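Local coordinates for uncharacterized protein (Bacteroides caccae, PDB 3NO2) that is of unknown function but folds as a six-bladed beta-propeller, with a sequence region related to the Mal s 1 allergenic protein-like family, at residues 8-19 with 42-52; 93-101 with 116-127. All coordinates share one frame; numbering follows the deposited sequence.

Both contacts belong to one six-bladed beta-propeller, and they follow one another along the chain, contact 1 closing before contact 2 opens. Contact 1 joins two sheets: the one holding strands 6-10 and 16-21, which the C-terminal strand 270-274 completes, and the next, which starts with strands 41-44 and 50-53. Contact 2 lies one blade further on, where the loop leaving outer strand 110-116 runs back over the hairpin of strands 90-95 and 99-104 toward strand 131-132. Their centres are about 23 Å apart, their nearest atoms about 6 Å, and they share no strand. Contact 1 thus ties the ring-closing blade to the next, while contact 2 holds an inter-blade connection against the blade it leaves.

Contact 1 of 2, residues 8-19 with 42-52; sequences LVGGSGWNKIAI and VAATKAGEILF
Strands 8-10 and 42-44 run nearly antiparallel, at 167° with axes 6.8 Å apart at closest approach, yet no hydrogen bond joins the two segments; G10 and V42 have the nearest CA atoms. Side chains do the joining. L8 reaches across: its CD2 methyl comes to 3.4 Å from A43 O, and its CG lies 3.8 Å from CG2 of V42. The other methyl of V42 takes a different partner, CG1 meeting I17 CG2 at 3.8 Å as the two side chains slide past each other in opposite directions. V42 is thereby wedged between L8 of one strand and I17 of the next.

I17 makes the other main bridge. Its CG1 branch sits between the backbone N and the carbonyl carbon (chi1 59°) and then extends, which carries CD1 over one face of the F52 ring. This CH-pi contact puts CD1 4.1 Å from the ring centroid, 28° off the normal, and the two side chains cross at about a right angle. I50 touches both bridging side chains: its CG2 is 4.0 Å from L8 CD2 and equally far from I17 CD1, while its own CD1 meets the tip of I19. Bare glycine at G10 lets V42 CG1 come close to the backbone of strand 8-10.

W29 and I274 extend this apolar cluster, each touching both I19 and I50, and T270 bonds to the backbone N of V42. Two hairpins, 8-19 and 42-52, thus meet mainly through apolar side chains, with no hydrogen bond between them. Such an apolar layer between successive antiparallel sheets is how adjacent blades of a beta-propeller pack, here the blade closed by the C-terminal strand and the one that follows it.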
loop_
_atom_site.group_PDB
_atom_site.type_symbol
_atom_site.label_atom_id
_atom_site.label_comp_id
_atom_site.label_asym_id
_atom_site.label_seq_id
_atom_site.Cartn_x
_atom_site.Cartn_y
_atom_site.Cartn_z
ATOM N N LEU A 8 9.020 6.106 -5.745
ATOM C CA LEU A 8 9.052 6.301 -4.285
ATOM C C LEU A 8 8.680 4.952 -3.647
ATOM O O LEU A 8 7.669 4.377 -4.018
ATOM C CB LEU A 8 8.073 7.395 -3.871
ATOM C CG LEU A 8 7.891 7.699 -2.395
ATOM C CD1 LEU A 8 9.170 8.267 -1.771
ATOM C CD2 LEU A 8 6.682 8.617 -2.180
ATOM N N VAL A 9 9.474 4.483 -2.721
ATOM C CA VAL A 9 9.266 3.146 -2.095
ATOM C C VAL A 9 9.500 3.221 -0.589
ATOM O O VAL A 9 10.253 4.071 -0.072
ATOM C CB VAL A 9 10.184 2.053 -2.695
ATOM C CG1 VAL A 9 9.783 1.784 -4.161
ATOM C CG2 VAL A 9 11.687 2.389 -2.601
ATOM N N GLY A 10 8.912 2.256 0.106
ATOM C CA GLY A 10 9.138 2.060 1.501
ATOM C C GLY A 10 8.704 0.662 1.877
ATOM O O GLY A 10 8.159 -0.082 1.034
ATOM N N GLY A 11 8.900 0.256 3.111
ATOM C CA GLY A 11 8.417 -1.035 3.558
ATOM C C GLY A 11 8.655 -1.324 4.991
ATOM O O GLY A 11 9.617 -0.811 5.604
ATOM N N SER A 12 7.834 -2.214 5.551
ATOM C CA SER A 12 7.991 -2.652 6.903
ATOM C C SER A 12 9.362 -3.296 7.039
ATOM O O SER A 12 9.766 -4.113 6.194
ATOM C CB SER A 12 6.896 -3.656 7.219
ATOM O OG SER A 12 7.022 -4.114 8.546
ATOM N N GLY A 13 10.071 -3.000 8.133
ATOM C CA GLY A 13 11.394 -3.594 8.357
ATOM C C GLY A 13 12.506 -2.917 7.569
ATOM O O GLY A 13 13.649 -3.413 7.582
ATOM N N TRP A 14 12.224 -1.832 6.860
ATOM C CA TRP A 14 13.228 -0.990 6.210
ATOM C C TRP A 14 13.121 0.373 6.834
ATOM O O TRP A 14 12.072 1.005 6.839
ATOM C CB TRP A 14 12.932 -0.848 4.712
ATOM C CG TRP A 14 14.009 -0.231 3.887
ATOM C CD1 TRP A 14 15.280 0.100 4.277
ATOM C CD2 TRP A 14 13.900 0.176 2.519
ATOM N NE1 TRP A 14 15.968 0.679 3.228
ATOM C CE2 TRP A 14 15.151 0.701 2.129
ATOM C CE3 TRP A 14 12.875 0.111 1.575
ATOM C CZ2 TRP A 14 15.400 1.170 0.830
ATOM C CZ3 TRP A 14 13.128 0.609 0.294
ATOM C CH2 TRP A 14 14.375 1.073 -0.063
ATOM N N ASN A 15 14.218 0.826 7.434
ATOM C CA ASN A 15 14.242 2.083 8.179
ATOM C C ASN A 15 14.484 3.353 7.391
ATOM O O ASN A 15 14.909 4.374 7.963
ATOM C CB ASN A 15 15.229 1.970 9.358
ATOM C CG ASN A 15 16.688 1.954 8.904
ATOM O OD1 ASN A 15 17.019 2.031 7.706
ATOM N ND2 ASN A 15 17.598 1.873 9.885
ATOM N N LYS A 16 14.209 3.310 6.087
ATOM C CA LYS A 16 14.303 4.448 5.162
ATOM C C LYS A 16 13.104 4.411 4.247
ATOM O O LYS A 16 12.594 3.329 3.940
ATOM C CB LYS A 16 15.548 4.346 4.244
ATOM C CG LYS A 16 16.893 4.324 4.962
ATOM C CD LYS A 16 17.161 5.528 5.810
ATOM C CE LYS A 16 18.565 5.392 6.478
ATOM N NZ LYS A 16 18.942 6.537 7.368
ATOM N N ILE A 17 12.679 5.568 3.751
ATOM C CA ILE A 17 11.947 5.621 2.483
ATOM C C ILE A 17 12.931 6.136 1.430
ATOM O O ILE A 17 13.928 6.779 1.770
ATOM C CB ILE A 17 10.646 6.454 2.536
ATOM C CG1 ILE A 17 10.929 7.882 2.941
ATOM C CG2 ILE A 17 9.658 5.759 3.537
ATOM C CD1 ILE A 17 9.720 8.775 2.899
ATOM N N ALA A 18 12.703 5.814 0.177
ATOM C CA ALA A 18 13.679 6.067 -0.858
ATOM C C ALA A 18 13.013 6.395 -2.159
ATOM O O ALA A 18 11.865 6.013 -2.403
ATOM C CB ALA A 18 14.640 4.870 -1.013
ATOM N N ILE A 19 13.748 7.080 -3.041
ATOM C CA ILE A 19 13.346 7.263 -4.423
ATOM C C ILE A 19 14.395 6.604 -5.297
ATOM O O ILE A 19 15.608 6.802 -5.109
ATOM C CB ILE A 19 13.184 8.746 -4.825
ATOM C CG1 ILE A 19 12.067 9.363 -3.982
ATOM C CG2 ILE A 19 12.885 8.875 -6.356
ATOM C CD1 ILE A 19 11.985 10.896 -4.052
ATOM N N VAL A 42 3.584 4.788 1.214
ATOM C CA VAL A 42 4.167 6.002 0.657
ATOM C C VAL A 42 3.327 6.471 -0.518
ATOM O O VAL A 42 2.708 5.654 -1.210
ATOM C CB VAL A 42 5.642 5.826 0.204
ATOM C CG1 VAL A 42 6.539 5.356 1.339
ATOM C CG2 VAL A 42 5.809 4.862 -0.981
ATOM N N ALA A 43 3.315 7.769 -0.779
ATOM C CA ALA A 43 2.564 8.333 -1.898
ATOM C C ALA A 43 3.192 9.671 -2.270
ATOM O O ALA A 43 3.836 10.321 -1.456
ATOM C CB ALA A 43 1.070 8.501 -1.521
ATOM N N ALA A 44 3.050 10.045 -3.535
ATOM C CA ALA A 44 3.549 11.324 -4.072
ATOM C C ALA A 44 2.415 12.132 -4.601
ATOM O O ALA A 44 1.467 11.608 -5.202
ATOM C CB ALA A 44 4.568 11.085 -5.179
ATOM N N THR A 45 2.534 13.429 -4.409
ATOM C CA THR A 45 1.613 14.367 -5.083
ATOM C C THR A 45 2.135 14.656 -6.480
ATOM O O THR A 45 3.294 14.424 -6.794
ATOM C CB THR A 45 1.458 15.694 -4.343
ATOM O OG1 THR A 45 2.674 16.422 -4.435
ATOM C CG2 THR A 45 1.063 15.497 -2.864
ATOM N N LYS A 46 1.266 15.202 -7.318
ATOM C CA LYS A 46 1.668 15.595 -8.688
ATOM C C LYS A 46 2.801 16.588 -8.651
ATOM O O LYS A 46 3.682 16.555 -9.515
ATOM C CB LYS A 46 0.465 16.156 -9.439
ATOM C CG LYS A 46 -0.492 15.060 -9.891
ATOM N N ALA A 47 2.787 17.449 -7.642
ATOM C CA ALA A 47 3.827 18.450 -7.455
ATOM C C ALA A 47 5.135 17.897 -6.909
ATOM O O ALA A 47 6.116 18.632 -6.850
ATOM C CB ALA A 47 3.346 19.564 -6.585
ATOM N N GLY A 48 5.153 16.620 -6.504
ATOM C CA GLY A 48 6.388 15.976 -6.063
ATOM C C GLY A 48 6.611 15.929 -4.554
ATOM O O GLY A 48 7.696 15.575 -4.115
ATOM N N GLU A 49 5.606 16.338 -3.784
ATOM C CA GLU A 49 5.671 16.204 -2.323
ATOM C C GLU A 49 5.424 14.746 -1.951
ATOM O O GLU A 49 4.861 13.981 -2.738
ATOM C CB GLU A 49 4.653 17.085 -1.632
ATOM C CG GLU A 49 4.868 18.594 -1.922
ATOM C CD GLU A 49 3.616 19.295 -2.413
ATOM O OE1 GLU A 49 2.686 18.708 -3.065
ATOM O OE2 GLU A 49 3.566 20.514 -2.137
ATOM N N ILE A 50 5.868 14.379 -0.763
ATOM C CA ILE A 50 5.947 12.988 -0.333
ATOM C C ILE A 50 5.115 12.811 0.941
ATOM O O ILE A 50 5.316 13.523 1.928
ATOM C CB ILE A 50 7.402 12.624 -0.065
ATOM C CG1 ILE A 50 8.164 12.576 -1.386
ATOM C CG2 ILE A 50 7.517 11.268 0.640
ATOM C CD1 ILE A 50 9.649 12.831 -1.205
ATOM N N LEU A 51 4.158 11.875 0.906
ATOM C CA LEU A 51 3.300 11.522 2.030
ATOM C C LEU A 51 3.685 10.103 2.475
ATOM O O LEU A 51 3.878 9.223 1.612
ATOM C CB LEU A 51 1.844 11.492 1.550
ATOM C CG LEU A 51 0.806 10.950 2.530
ATOM C CD1 LEU A 51 0.642 11.826 3.796
ATOM C CD2 LEU A 51 -0.549 10.767 1.800
ATOM N N PHE A 52 3.816 9.870 3.770
ATOM C CA PHE A 52 4.030 8.500 4.244
ATOM C C PHE A 52 3.416 8.293 5.585
ATOM O O PHE A 52 3.370 9.211 6.416
ATOM C CB PHE A 52 5.536 8.104 4.231
ATOM C CG PHE A 52 6.426 8.851 5.191
ATOM C CD1 PHE A 52 6.932 10.104 4.876
ATOM C CD2 PHE A 52 6.739 8.301 6.392
ATOM C CE1 PHE A 52 7.762 10.751 5.773
ATOM C CE2 PHE A 52 7.563 8.947 7.293
ATOM C CZ PHE A 52 8.058 10.184 6.988
#

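Contact 2 of 2, residues 93-101 with 116-127; sequences AWCGHPSTI and FETGIERPHAQF
C95 carries SG anti to its carbonyl carbon (chi1 -54°), while F127 has CG between the backbone N and the carbonyl carbon (chi1 55°), and together these rotations set the sulfur squarely over the centre of the phenyl ring, 3.6 Å from the centroid and 5° off its normal. The same sulfur accepts a long bond from F127 N. A93 CB comes to 3.8 Å from F127 CE1. A second ring, that of F116, takes S99 CB over one face, with I101 CD1 nearby.

Beside the turn at G96 lies the amide of Q126, whose chain is extended beyond CG. Its OE1 accepts from two donors on opposite faces of the amide plane: G96 N, 3.0 Å away, and S99 OG, which stands above the plane. NE2 gives its two hydrogens to G96 O and I120 O, both near the amide plane, so four bonds fix the rotation of this buried group. One water supplements them, donating to G96 O and S99 OG and accepting from T118 N.

H97, just before the cis peptide bond to P98, is held at both nitrogens. ND1 donates to OE1 of E117 at 2.8 Å on the syn side of the carboxylate, with ring and carboxylate nearly coplanar; NE2 donates to E121 O, also 2.8 Å away. G119 N binds E117 OE2, steadying the acceptor, and the two-way grip would be consistent with a protonated imidazole. Further out, H124 bonds to E78 and to a citrate probably from the crystallisation liquor.

The antiparallel S99-F116 pair ends the outer strand, after which the 116-127 segment crosses over the 95-99 hairpin loop: an inter-blade connection of a beta-propeller, pinned to its preceding blade.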
loop_
_atom_site.group_PDB
_atom_site.type_symbol
_atom_site.label_atom_id
_atom_site.label_comp_id
_atom_site.label_asym_id
_atom_site.label_seq_id
_atom_site.Cartn_x
_atom_site.Cartn_y
_atom_site.Cartn_z
ATOM N N ALA A 93 -5.131 6.753 7.637
ATOM C CA ALA A 93 -5.976 5.970 8.528
ATOM C C ALA A 93 -5.148 5.224 9.563
ATOM O O ALA A 93 -4.058 4.747 9.243
ATOM C CB ALA A 93 -6.883 4.960 7.755
ATOM N N TRP A 94 -5.721 5.077 10.761
ATOM C CA TRP A 94 -5.114 4.305 11.816
ATOM C C TRP A 94 -5.991 3.161 12.283
ATOM O O TRP A 94 -7.209 3.263 12.450
ATOM C CB TRP A 94 -4.634 5.173 12.989
ATOM C CG TRP A 94 -5.646 5.814 13.877
ATOM C CD1 TRP A 94 -6.461 5.231 14.802
ATOM C CD2 TRP A 94 -5.896 7.228 13.972
ATOM N NE1 TRP A 94 -7.203 6.180 15.453
ATOM C CE2 TRP A 94 -6.859 7.414 14.972
ATOM C CE3 TRP A 94 -5.374 8.338 13.319
ATOM C CZ2 TRP A 94 -7.324 8.688 15.325
ATOM C CZ3 TRP A 94 -5.826 9.624 13.698
ATOM C CH2 TRP A 94 -6.800 9.755 14.670
ATOM N N CYS A 95 -5.319 2.035 12.523
ATOM C CA CYS A 95 -5.867 0.902 13.231
ATOM C C CYS A 95 -6.030 1.251 14.685
ATOM O O CYS A 95 -5.172 1.941 15.260
ATOM C CB CYS A 95 -4.920 -0.290 13.112
ATOM S SG CYS A 95 -4.520 -0.681 11.355
ATOM N N GLY A 96 -7.110 0.801 15.291
ATOM C CA GLY A 96 -7.350 1.084 16.712
ATOM C C GLY A 96 -8.777 0.782 17.085
ATOM O O GLY A 96 -9.446 -0.091 16.493
ATOM N N HIS A 97 -9.258 1.517 18.097
ATOM C CA HIS A 97 -10.602 1.320 18.699
ATOM C C HIS A 97 -11.173 2.688 19.075
ATOM O O HIS A 97 -10.988 3.133 20.228
ATOM C CB HIS A 97 -10.503 0.399 19.911
ATOM C CG HIS A 97 -10.043 -0.968 19.532
ATOM N ND1 HIS A 97 -10.824 -1.800 18.768
ATOM C CD2 HIS A 97 -8.882 -1.628 19.752
ATOM C CE1 HIS A 97 -10.165 -2.911 18.515
ATOM N NE2 HIS A 97 -8.987 -2.839 19.096
ATOM N N PRO A 98 -11.772 3.396 18.125
ATOM C CA PRO A 98 -12.124 2.957 16.782
ATOM C C PRO A 98 -11.005 3.121 15.763
ATOM O O PRO A 98 -10.134 3.992 15.882
ATOM C CB PRO A 98 -13.275 3.886 16.407
ATOM C CG PRO A 98 -12.959 5.154 17.112
ATOM C CD PRO A 98 -12.380 4.710 18.458
ATOM N N SER A 99 -11.070 2.314 14.731
ATOM C CA SER A 99 -10.318 2.586 13.515
ATOM C C SER A 99 -10.751 3.926 12.975
ATOM O O SER A 99 -11.954 4.243 13.018
ATOM C CB SER A 99 -10.559 1.530 12.463
ATOM O OG SER A 99 -10.266 0.189 12.914
ATOM N N THR A 100 -9.819 4.721 12.466
ATOM C CA THR A 100 -10.168 6.087 12.036
ATOM C C THR A 100 -9.547 6.370 10.673
ATOM O O THR A 100 -8.362 6.120 10.455
ATOM C CB THR A 100 -9.644 7.105 13.039
ATOM O OG1 THR A 100 -10.196 6.814 14.342
ATOM C CG2 THR A 100 -10.022 8.508 12.669
ATOM N N ILE A 101 -10.357 6.915 9.770
ATOM C CA ILE A 101 -9.948 7.405 8.459
ATOM C C ILE A 101 -10.094 8.921 8.453
ATOM O O ILE A 101 -11.114 9.453 8.933
ATOM C CB ILE A 101 -10.844 6.790 7.370
ATOM C CG1 ILE A 101 -10.681 5.280 7.303
ATOM C CG2 ILE A 101 -10.603 7.456 5.995
ATOM C CD1 ILE A 101 -11.855 4.561 6.586
ATOM N N PHE A 116 -14.854 3.567 12.711
ATOM C CA PHE A 116 -15.545 2.290 12.661
ATOM C C PHE A 116 -14.804 1.321 13.571
ATOM O O PHE A 116 -13.601 1.437 13.811
ATOM C CB PHE A 116 -15.643 1.784 11.214
ATOM C CG PHE A 116 -14.306 1.497 10.549
ATOM C CD1 PHE A 116 -13.551 2.511 10.014
ATOM C CD2 PHE A 116 -13.845 0.202 10.427
ATOM C CE1 PHE A 116 -12.335 2.262 9.417
ATOM C CE2 PHE A 116 -12.623 -0.041 9.807
ATOM C CZ PHE A 116 -11.883 0.987 9.314
ATOM N N GLU A 117 -15.531 0.347 14.071
ATOM C CA GLU A 117 -14.967 -0.721 14.869
ATOM C C GLU A 117 -14.993 -2.037 14.098
ATOM O O GLU A 117 -16.028 -2.469 13.543
ATOM C CB GLU A 117 -15.714 -0.850 16.197
ATOM C CG GLU A 117 -15.250 -1.993 17.073
ATOM C CD GLU A 117 -13.744 -1.971 17.369
ATOM O OE1 GLU A 117 -13.252 -0.909 17.710
ATOM O OE2 GLU A 117 -13.100 -3.042 17.208
ATOM N N THR A 118 -13.818 -2.661 14.024
ATOM C CA THR A 118 -13.641 -3.891 13.274
ATOM C C THR A 118 -13.954 -5.131 14.068
ATOM O O THR A 118 -14.138 -6.194 13.471
ATOM C CB THR A 118 -12.182 -4.051 12.788
ATOM O OG1 THR A 118 -11.273 -4.067 13.904
ATOM C CG2 THR A 118 -11.801 -2.927 11.788
ATOM N N GLY A 119 -13.895 -5.026 15.371
ATOM C CA GLY A 119 -14.019 -6.226 16.222
ATOM C C GLY A 119 -12.688 -6.955 16.415
ATOM O O GLY A 119 -12.620 -7.936 17.183
ATOM N N ILE A 120 -11.611 -6.492 15.799
ATOM C CA ILE A 120 -10.299 -7.150 15.852
ATOM C C ILE A 120 -9.481 -6.474 16.942
ATOM O O ILE A 120 -9.181 -5.280 16.849
ATOM C CB ILE A 120 -9.598 -7.048 14.496
ATOM C CG1 ILE A 120 -10.377 -7.832 13.452
ATOM C CG2 ILE A 120 -8.151 -7.502 14.572
ATOM C CD1 ILE A 120 -9.969 -7.505 11.994
ATOM N N GLU A 121 -9.124 -7.211 17.984
ATOM C CA GLU A 121 -8.532 -6.627 19.180
ATOM C C GLU A 121 -7.181 -5.929 18.939
ATOM O O GLU A 121 -7.009 -4.758 19.309
ATOM C CB GLU A 121 -8.453 -7.685 20.290
ATOM C CG GLU A 121 -7.741 -7.184 21.555
ATOM C CD GLU A 121 -8.077 -7.979 22.838
ATOM O OE1 GLU A 121 -8.878 -8.916 22.800
ATOM O OE2 GLU A 121 -7.551 -7.593 23.872
ATOM N N ARG A 122 -6.225 -6.594 18.308
ATOM C CA ARG A 122 -4.918 -5.983 18.079
ATOM C C ARG A 122 -4.944 -5.047 16.894
ATOM O O ARG A 122 -5.256 -5.463 15.783
ATOM C CB ARG A 122 -3.843 -7.027 17.872
ATOM C CG ARG A 122 -2.441 -6.411 18.049
ATOM C CD ARG A 122 -1.277 -7.326 17.998
ATOM N NE ARG A 122 -0.064 -6.511 18.130
ATOM C CZ ARG A 122 1.038 -6.693 17.451
ATOM N NH1 ARG A 122 1.218 -7.715 16.658
ATOM N NH2 ARG A 122 2.011 -5.775 17.561
ATOM N N PRO A 123 -4.602 -3.766 17.094
ATOM C CA PRO A 123 -4.614 -2.847 15.935
ATOM C C PRO A 123 -3.754 -3.354 14.786
ATOM O O PRO A 123 -4.116 -3.252 13.609
ATOM C CB PRO A 123 -4.097 -1.533 16.543
ATOM C CG PRO A 123 -4.613 -1.571 17.946
ATOM C CD PRO A 123 -4.405 -3.019 18.361
ATOM N N HIS A 124 -2.619 -3.983 15.083
ATOM C CA HIS A 124 -1.746 -4.458 14.054
ATOM C C HIS A 124 -2.422 -5.528 13.154
ATOM O O HIS A 124 -1.971 -5.730 12.041
ATOM C CB HIS A 124 -0.467 -5.084 14.673
ATOM C CG HIS A 124 0.692 -5.157 13.768
ATOM N ND1 HIS A 124 1.278 -4.035 13.226
ATOM C CD2 HIS A 124 1.451 -6.203 13.364
ATOM C CE1 HIS A 124 2.333 -4.395 12.514
ATOM N NE2 HIS A 124 2.478 -5.711 12.597
ATOM N N ALA A 125 -3.421 -6.234 13.672
ATOM C CA ALA A 125 -4.127 -7.269 12.946
ATOM C C ALA A 125 -5.303 -6.756 12.151
ATOM O O ALA A 125 -6.083 -7.559 11.622
ATOM C CB ALA A 125 -4.579 -8.391 13.938
ATOM N N GLN A 126 -5.476 -5.441 12.079
ATOM C CA GLN A 126 -6.549 -4.806 11.312
ATOM C C GLN A 126 -6.113 -4.601 9.863
ATOM O O GLN A 126 -6.027 -5.563 9.098
ATOM C CB GLN A 126 -7.048 -3.529 11.990
ATOM C CG GLN A 126 -7.685 -3.826 13.365
ATOM C CD GLN A 126 -8.077 -2.582 14.132
ATOM O OE1 GLN A 126 -8.031 -1.466 13.611
ATOM N NE2 GLN A 126 -8.452 -2.759 15.408
ATOM N N PHE A 127 -5.800 -3.372 9.454
ATOM C CA PHE A 127 -5.548 -3.081 8.051
ATOM C C PHE A 127 -4.183 -2.467 7.834
ATOM O O PHE A 127 -3.467 -2.034 8.757
ATOM C CB PHE A 127 -6.624 -2.165 7.483
ATOM C CG PHE A 127 -6.812 -0.882 8.248
ATOM C CD1 PHE A 127 -5.979 0.214 8.053
ATOM C CD2 PHE A 127 -7.809 -0.793 9.220
ATOM C CE1 PHE A 127 -6.208 1.408 8.774
ATOM C CE2 PHE A 127 -8.018 0.387 9.901
ATOM C CZ PHE A 127 -7.217 1.448 9.664
HETATM O O HOH W 1 -11.414 -1.339 14.842
#